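Local coordinates for BH0493 protein (Bacillus halodurans C-125, PDB 2QEE) that binds zinc and is probably a metal-dependent enzyme of the amidohydrolase superfamily, its substrate not firmly assigned, at residues V312-C326 / M342-H355. Residues are numbered along the deposited sequence; the frame is centred on the assembly and turned at random.
Sequences VVLARKFSNLMIFGC and MRMEMLGTSFIPQH
In what is probably the barrel of the amidohydrolase family, a helix-turn-strand segment packs on the end of the next helix and the loop after it: helices 312-317 and 342-347 cross at -25°, and strand 321-323 leads into a single bridge between Phe324 and Ile352. In the helix layer Val312 is a knob among Met342, Arg343, Met346 and Leu347, its CG1 lying 3.5 Å from Met346 CB. Arg316 reaches Met346 O edge-on through NH1 (2.8 Å), and the same nitrogen forms a salt bridge to Glu56 of a second subunit. The bridge is evidenced by Ile352 N to Ile323 O (3.1 Å) and Gly325 N to Ile352 O (2.8 Å). Arg343, extended from CG to NE, runs past Ile323 CD1 and gives Gly325 O a bond from NH2 (2.9 Å), with a weak one from NH1. A leucine in its place offers no N-H and would probably leave the buried Gly325 carbonyl without its guanidinium partner. Gln354 OE1 accepts from Cys326 N (2.9 Å) and from His355 N, while its NE2 bonds Ser371. The Phe324 edge meets the His355 face, planes at 61°. His355 NE2 also bonds the zinc ligand Asp357, consistent with a second-shell role in positioning that carboxylate.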
loop_
_atom_site.group_PDB
_atom_site.type_symbol
_atom_site.label_atom_id
_atom_site.label_comp_id
_atom_site.label_asym_id
_atom_site.label_seq_id
_atom_site.Cartn_x
_atom_site.Cartn_y
_atom_site.Cartn_z
ATOM N N VAL C 312 -12.141 -0.316 4.480
ATOM C CA VAL C 312 -13.159 -0.664 3.449
ATOM C C VAL C 312 -13.749 -2.013 3.729
ATOM O O VAL C 312 -15.017 -2.174 3.696
ATOM C CB VAL C 312 -12.522 -0.690 2.064
ATOM C CG1 VAL C 312 -13.560 -1.116 1.009
ATOM C CG2 VAL C 312 -11.969 0.698 1.784
ATOM N N VAL C 313 -12.919 -3.008 4.090
ATOM C CA VAL C 313 -13.520 -4.332 4.320
ATOM C C VAL C 313 -14.441 -4.274 5.545
ATOM O O VAL C 313 -15.507 -4.917 5.574
ATOM C CB VAL C 313 -12.448 -5.444 4.537
ATOM C CG1 VAL C 313 -13.138 -6.827 4.717
ATOM C CG2 VAL C 313 -11.478 -5.505 3.327
ATOM N N LEU C 314 -14.074 -3.486 6.540
ATOM C CA LEU C 314 -14.927 -3.400 7.737
ATOM C C LEU C 314 -16.299 -2.778 7.371
ATOM O O LEU C 314 -17.339 -3.196 7.910
ATOM C CB LEU C 314 -14.214 -2.565 8.794
ATOM C CG LEU C 314 -14.859 -2.693 10.201
ATOM C CD1 LEU C 314 -14.974 -4.141 10.710
ATOM C CD2 LEU C 314 -14.031 -1.846 11.172
ATOM N N ALA C 315 -16.285 -1.772 6.497
ATOM C CA ALA C 315 -17.556 -1.168 5.957
ATOM C C ALA C 315 -18.408 -2.259 5.250
ATOM O O ALA C 315 -19.666 -2.254 5.303
ATOM C CB ALA C 315 -17.268 -0.045 4.992
ATOM N N ARG C 316 -17.752 -3.169 4.543
ATOM C CA ARG C 316 -18.525 -4.297 3.970
ATOM C C ARG C 316 -19.243 -5.107 5.045
ATOM O O ARG C 316 -20.247 -5.731 4.749
ATOM C CB ARG C 316 -17.653 -5.277 3.205
ATOM C CG ARG C 316 -17.046 -4.686 1.912
ATOM C CD ARG C 316 -16.265 -5.783 1.141
ATOM N NE ARG C 316 -17.050 -7.000 0.821
ATOM C CZ ARG C 316 -17.834 -7.100 -0.254
ATOM N NH1 ARG C 316 -17.967 -6.081 -1.108
ATOM N NH2 ARG C 316 -18.532 -8.214 -0.448
ATOM N N LYS C 317 -18.704 -5.132 6.259
ATOM C CA LYS C 317 -19.310 -5.987 7.327
ATOM C C LYS C 317 -20.452 -5.305 8.059
ATOM O O LYS C 317 -21.347 -5.975 8.563
ATOM C CB LYS C 317 -18.300 -6.367 8.397
ATOM C CG LYS C 317 -17.000 -6.993 7.882
ATOM C CD LYS C 317 -17.313 -8.295 7.176
ATOM C CE LYS C 317 -17.116 -8.209 5.644
ATOM N NZ LYS C 317 -17.329 -9.601 5.011
ATOM N N PHE C 318 -20.373 -3.989 8.157
ATOM C CA PHE C 318 -21.305 -3.227 9.046
ATOM C C PHE C 318 -21.981 -2.070 8.397
ATOM O O PHE C 318 -21.328 -1.090 8.066
ATOM C CB PHE C 318 -20.599 -2.744 10.337
ATOM C CG PHE C 318 -20.089 -3.866 11.166
ATOM C CD1 PHE C 318 -20.957 -4.590 11.993
ATOM C CD2 PHE C 318 -18.769 -4.227 11.113
ATOM C CE1 PHE C 318 -20.496 -5.649 12.727
ATOM C CE2 PHE C 318 -18.280 -5.263 11.849
ATOM C CZ PHE C 318 -19.154 -6.001 12.683
ATOM N N SER C 319 -23.321 -2.107 8.322
ATOM C CA SER C 319 -24.053 -1.027 7.707
ATOM C C SER C 319 -24.157 0.220 8.573
ATOM O O SER C 319 -24.517 1.258 8.077
ATOM C CB SER C 319 -25.459 -1.471 7.300
ATOM O OG SER C 319 -26.202 -1.997 8.422
ATOM N N ASN C 320 -23.877 0.088 9.894
ATOM C CA ASN C 320 -23.821 1.219 10.792
ATOM C C ASN C 320 -22.462 1.961 10.789
ATOM O O ASN C 320 -22.216 2.918 11.574
ATOM C CB ASN C 320 -24.270 0.825 12.225
ATOM C CG ASN C 320 -23.403 -0.213 12.866
ATOM O OD1 ASN C 320 -22.803 -1.080 12.204
ATOM N ND2 ASN C 320 -23.367 -0.183 14.221
ATOM N N LEU C 321 -21.607 1.587 9.826
ATOM C CA LEU C 321 -20.370 2.312 9.552
ATOM C C LEU C 321 -20.518 3.047 8.224
ATOM O O LEU C 321 -20.889 2.418 7.200
ATOM C CB LEU C 321 -19.188 1.319 9.407
ATOM C CG LEU C 321 -17.849 1.946 9.065
ATOM C CD1 LEU C 321 -17.416 3.034 10.081
ATOM C CD2 LEU C 321 -16.811 0.820 8.948
ATOM N N MET C 322 -20.183 4.331 8.236
ATOM C CA MET C 322 -20.091 5.103 6.990
ATOM C C MET C 322 -18.661 5.600 7.016
ATOM O O MET C 322 -18.256 6.297 7.926
ATOM C CB MET C 322 -21.059 6.295 6.939
ATOM C CG MET C 322 -20.905 7.214 5.726
ATOM S SD MET C 322 -21.067 6.235 4.191
ATOM C CE MET C 322 -22.807 5.890 4.226
ATOM N N ILE C 323 -17.870 5.215 6.020
ATOM C CA ILE C 323 -16.493 5.773 5.940
ATOM C C ILE C 323 -16.471 7.017 5.084
ATOM O O ILE C 323 -17.261 7.149 4.100
ATOM C CB ILE C 323 -15.466 4.698 5.428
ATOM C CG1 ILE C 323 -15.702 4.374 3.976
ATOM C CG2 ILE C 323 -15.530 3.456 6.356
ATOM C CD1 ILE C 323 -14.765 3.177 3.538
ATOM N N PHE C 324 -15.599 7.969 5.410
ATOM C CA PHE C 324 -15.598 9.245 4.713
ATOM C C PHE C 324 -14.188 9.755 4.495
ATOM O O PHE C 324 -13.324 9.594 5.420
ATOM C CB PHE C 324 -16.442 10.306 5.440
ATOM C CG PHE C 324 -15.834 10.801 6.737
ATOM C CD1 PHE C 324 -15.063 11.987 6.779
ATOM C CD2 PHE C 324 -16.066 10.095 7.922
ATOM C CE1 PHE C 324 -14.531 12.461 7.998
ATOM C CE2 PHE C 324 -15.544 10.568 9.170
ATOM C CZ PHE C 324 -14.760 11.781 9.165
ATOM N N GLY C 325 -13.951 10.254 3.291
ATOM C CA GLY C 325 -12.873 11.202 3.015
ATOM C C GLY C 325 -11.471 10.584 3.027
ATOM O O GLY C 325 -11.238 9.429 3.388
ATOM N N CYS C 326 -10.538 11.429 2.613
ATOM C CA CYS C 326 -9.156 11.088 2.612
ATOM C C CYS C 326 -8.502 12.139 3.444
ATOM O O CYS C 326 -8.227 13.221 2.967
ATOM C CB CYS C 326 -8.655 11.156 1.156
ATOM S SG CYS C 326 -9.553 10.071 0.017
ATOM N N MET C 342 -10.315 1.491 -4.339
ATOM C CA MET C 342 -10.565 0.381 -3.406
ATOM C C MET C 342 -11.982 0.477 -2.835
ATOM O O MET C 342 -12.723 -0.502 -2.807
ATOM C CB MET C 342 -9.555 0.328 -2.230
ATOM C CG MET C 342 -8.106 -0.028 -2.693
ATOM S SD MET C 342 -7.080 -0.294 -1.237
ATOM C CE MET C 342 -6.882 1.357 -0.522
ATOM N N ARG C 343 -12.345 1.703 -2.475
ATOM C CA ARG C 343 -13.663 1.926 -1.893
ATOM C C ARG C 343 -14.778 1.592 -2.909
ATOM O O ARG C 343 -15.725 0.899 -2.581
ATOM C CB ARG C 343 -13.777 3.373 -1.424
ATOM C CG ARG C 343 -12.943 3.586 -0.151
ATOM C CD ARG C 343 -12.809 5.058 0.126
ATOM N NE ARG C 343 -12.233 5.244 1.457
ATOM C CZ ARG C 343 -12.228 6.447 2.052
ATOM N NH1 ARG C 343 -12.715 7.496 1.413
ATOM N NH2 ARG C 343 -11.802 6.595 3.327
ATOM N N MET C 344 -14.676 2.094 -4.121
ATOM C CA MET C 344 -15.731 1.878 -5.099
ATOM C C MET C 344 -15.751 0.412 -5.469
ATOM O O MET C 344 -16.807 -0.137 -5.698
ATOM C CB MET C 344 -15.514 2.733 -6.325
ATOM C CG MET C 344 -16.839 2.781 -7.210
ATOM S SD MET C 344 -16.812 4.114 -8.395
ATOM C CE MET C 344 -17.106 5.522 -7.289
ATOM N N GLU C 345 -14.584 -0.209 -5.607
ATOM C CA GLU C 345 -14.590 -1.662 -6.009
ATOM C C GLU C 345 -15.313 -2.555 -4.994
ATOM O O GLU C 345 -15.984 -3.496 -5.376
ATOM C CB GLU C 345 -13.125 -2.166 -6.277
ATOM C CG GLU C 345 -12.636 -1.479 -7.613
ATOM C CD GLU C 345 -11.140 -1.570 -7.892
ATOM O OE1 GLU C 345 -10.389 -2.316 -7.187
ATOM O OE2 GLU C 345 -10.759 -0.845 -8.870
ATOM N N MET C 346 -15.202 -2.237 -3.685
ATOM C CA MET C 346 -15.776 -3.089 -2.642
ATOM C C MET C 346 -17.084 -2.591 -2.054
ATOM O O MET C 346 -17.757 -3.334 -1.318
ATOM C CB MET C 346 -14.771 -3.256 -1.482
ATOM C CG MET C 346 -13.774 -4.377 -1.773
ATOM S SD MET C 346 -12.634 -4.647 -0.419
ATOM C CE MET C 346 -11.497 -3.339 -0.869
ATOM N N LEU C 347 -17.387 -1.325 -2.314
ATOM C CA LEU C 347 -18.592 -0.704 -1.695
ATOM C C LEU C 347 -19.536 -0.091 -2.721
ATOM O O LEU C 347 -20.592 0.450 -2.352
ATOM C CB LEU C 347 -18.191 0.388 -0.688
ATOM C CG LEU C 347 -17.280 -0.069 0.480
ATOM C CD1 LEU C 347 -16.937 1.189 1.280
ATOM C CD2 LEU C 347 -17.998 -1.084 1.352
ATOM N N GLY C 348 -19.165 -0.089 -4.010
ATOM C CA GLY C 348 -20.051 0.560 -4.976
ATOM C C GLY C 348 -20.081 2.061 -4.698
ATOM O O GLY C 348 -19.066 2.694 -4.629
ATOM N N THR C 349 -21.277 2.626 -4.561
ATOM C CA THR C 349 -21.396 4.039 -4.217
ATOM C C THR C 349 -21.781 4.272 -2.735
ATOM O O THR C 349 -22.153 5.429 -2.359
ATOM C CB THR C 349 -22.472 4.742 -5.092
ATOM O OG1 THR C 349 -23.704 4.049 -4.894
ATOM C CG2 THR C 349 -22.037 4.712 -6.593
ATOM N N SER C 350 -21.666 3.248 -1.892
ATOM C CA SER C 350 -22.091 3.340 -0.466
ATOM C C SER C 350 -20.992 3.905 0.495
ATOM O O SER C 350 -20.687 3.316 1.553
ATOM C CB SER C 350 -22.651 1.988 0.042
ATOM O OG SER C 350 -21.688 0.934 0.136
ATOM N N PHE C 351 -20.397 5.025 0.096
ATOM C CA PHE C 351 -19.464 5.712 0.972
ATOM C C PHE C 351 -19.417 7.173 0.625
ATOM O O PHE C 351 -20.028 7.596 -0.369
ATOM C CB PHE C 351 -18.051 5.090 0.806
ATOM C CG PHE C 351 -17.390 5.315 -0.579
ATOM C CD1 PHE C 351 -16.327 6.183 -0.663
ATOM C CD2 PHE C 351 -17.779 4.565 -1.713
ATOM C CE1 PHE C 351 -15.673 6.413 -1.910
ATOM C CE2 PHE C 351 -17.155 4.767 -2.953
ATOM C CZ PHE C 351 -16.103 5.695 -3.054
ATOM N N ILE C 352 -18.674 7.949 1.411
ATOM C CA ILE C 352 -18.484 9.378 1.157
ATOM C C ILE C 352 -17.015 9.567 0.743
ATOM O O ILE C 352 -16.076 9.467 1.575
ATOM C CB ILE C 352 -18.827 10.228 2.421
ATOM C CG1 ILE C 352 -20.310 9.995 2.833
ATOM C CG2 ILE C 352 -18.448 11.720 2.228
ATOM C CD1 ILE C 352 -20.556 10.481 4.291
ATOM N N PRO C 353 -16.789 9.779 -0.549
ATOM C CA PRO C 353 -15.353 9.818 -1.005
ATOM C C PRO C 353 -14.482 10.930 -0.434
ATOM O O PRO C 353 -13.267 10.737 -0.282
ATOM C CB PRO C 353 -15.441 9.988 -2.534
ATOM C CG PRO C 353 -16.866 10.465 -2.796
ATOM C CD PRO C 353 -17.742 9.837 -1.683
ATOM N N GLN C 354 -15.023 12.109 -0.116
ATOM C CA GLN C 354 -14.107 13.180 0.253
ATOM C C GLN C 354 -14.761 14.211 1.186
ATOM O O GLN C 354 -16.003 14.347 1.184
ATOM C CB GLN C 354 -13.548 13.879 -0.975
ATOM C CG GLN C 354 -12.471 14.928 -0.720
ATOM C CD GLN C 354 -11.233 14.318 -0.032
ATOM O OE1 GLN C 354 -11.342 13.787 1.084
ATOM N NE2 GLN C 354 -10.054 14.422 -0.689
ATOM N N HIS C 355 -13.897 14.885 1.941
ATOM C CA HIS C 355 -14.230 16.098 2.685
ATOM C C HIS C 355 -13.009 16.997 2.531
ATOM O O HIS C 355 -11.943 16.497 2.197
ATOM C CB HIS C 355 -14.526 15.811 4.157
ATOM C CG HIS C 355 -13.362 15.291 4.956
ATOM N ND1 HIS C 355 -12.914 13.989 4.847
ATOM C CD2 HIS C 355 -12.553 15.889 5.865
ATOM C CE1 HIS C 355 -11.886 13.802 5.661
ATOM N NE2 HIS C 355 -11.647 14.938 6.297
HETATM O O HOH W 1 -18.842 3.324 3.696
HETATM O O HOH W 2 -9.751 15.398 3.537
#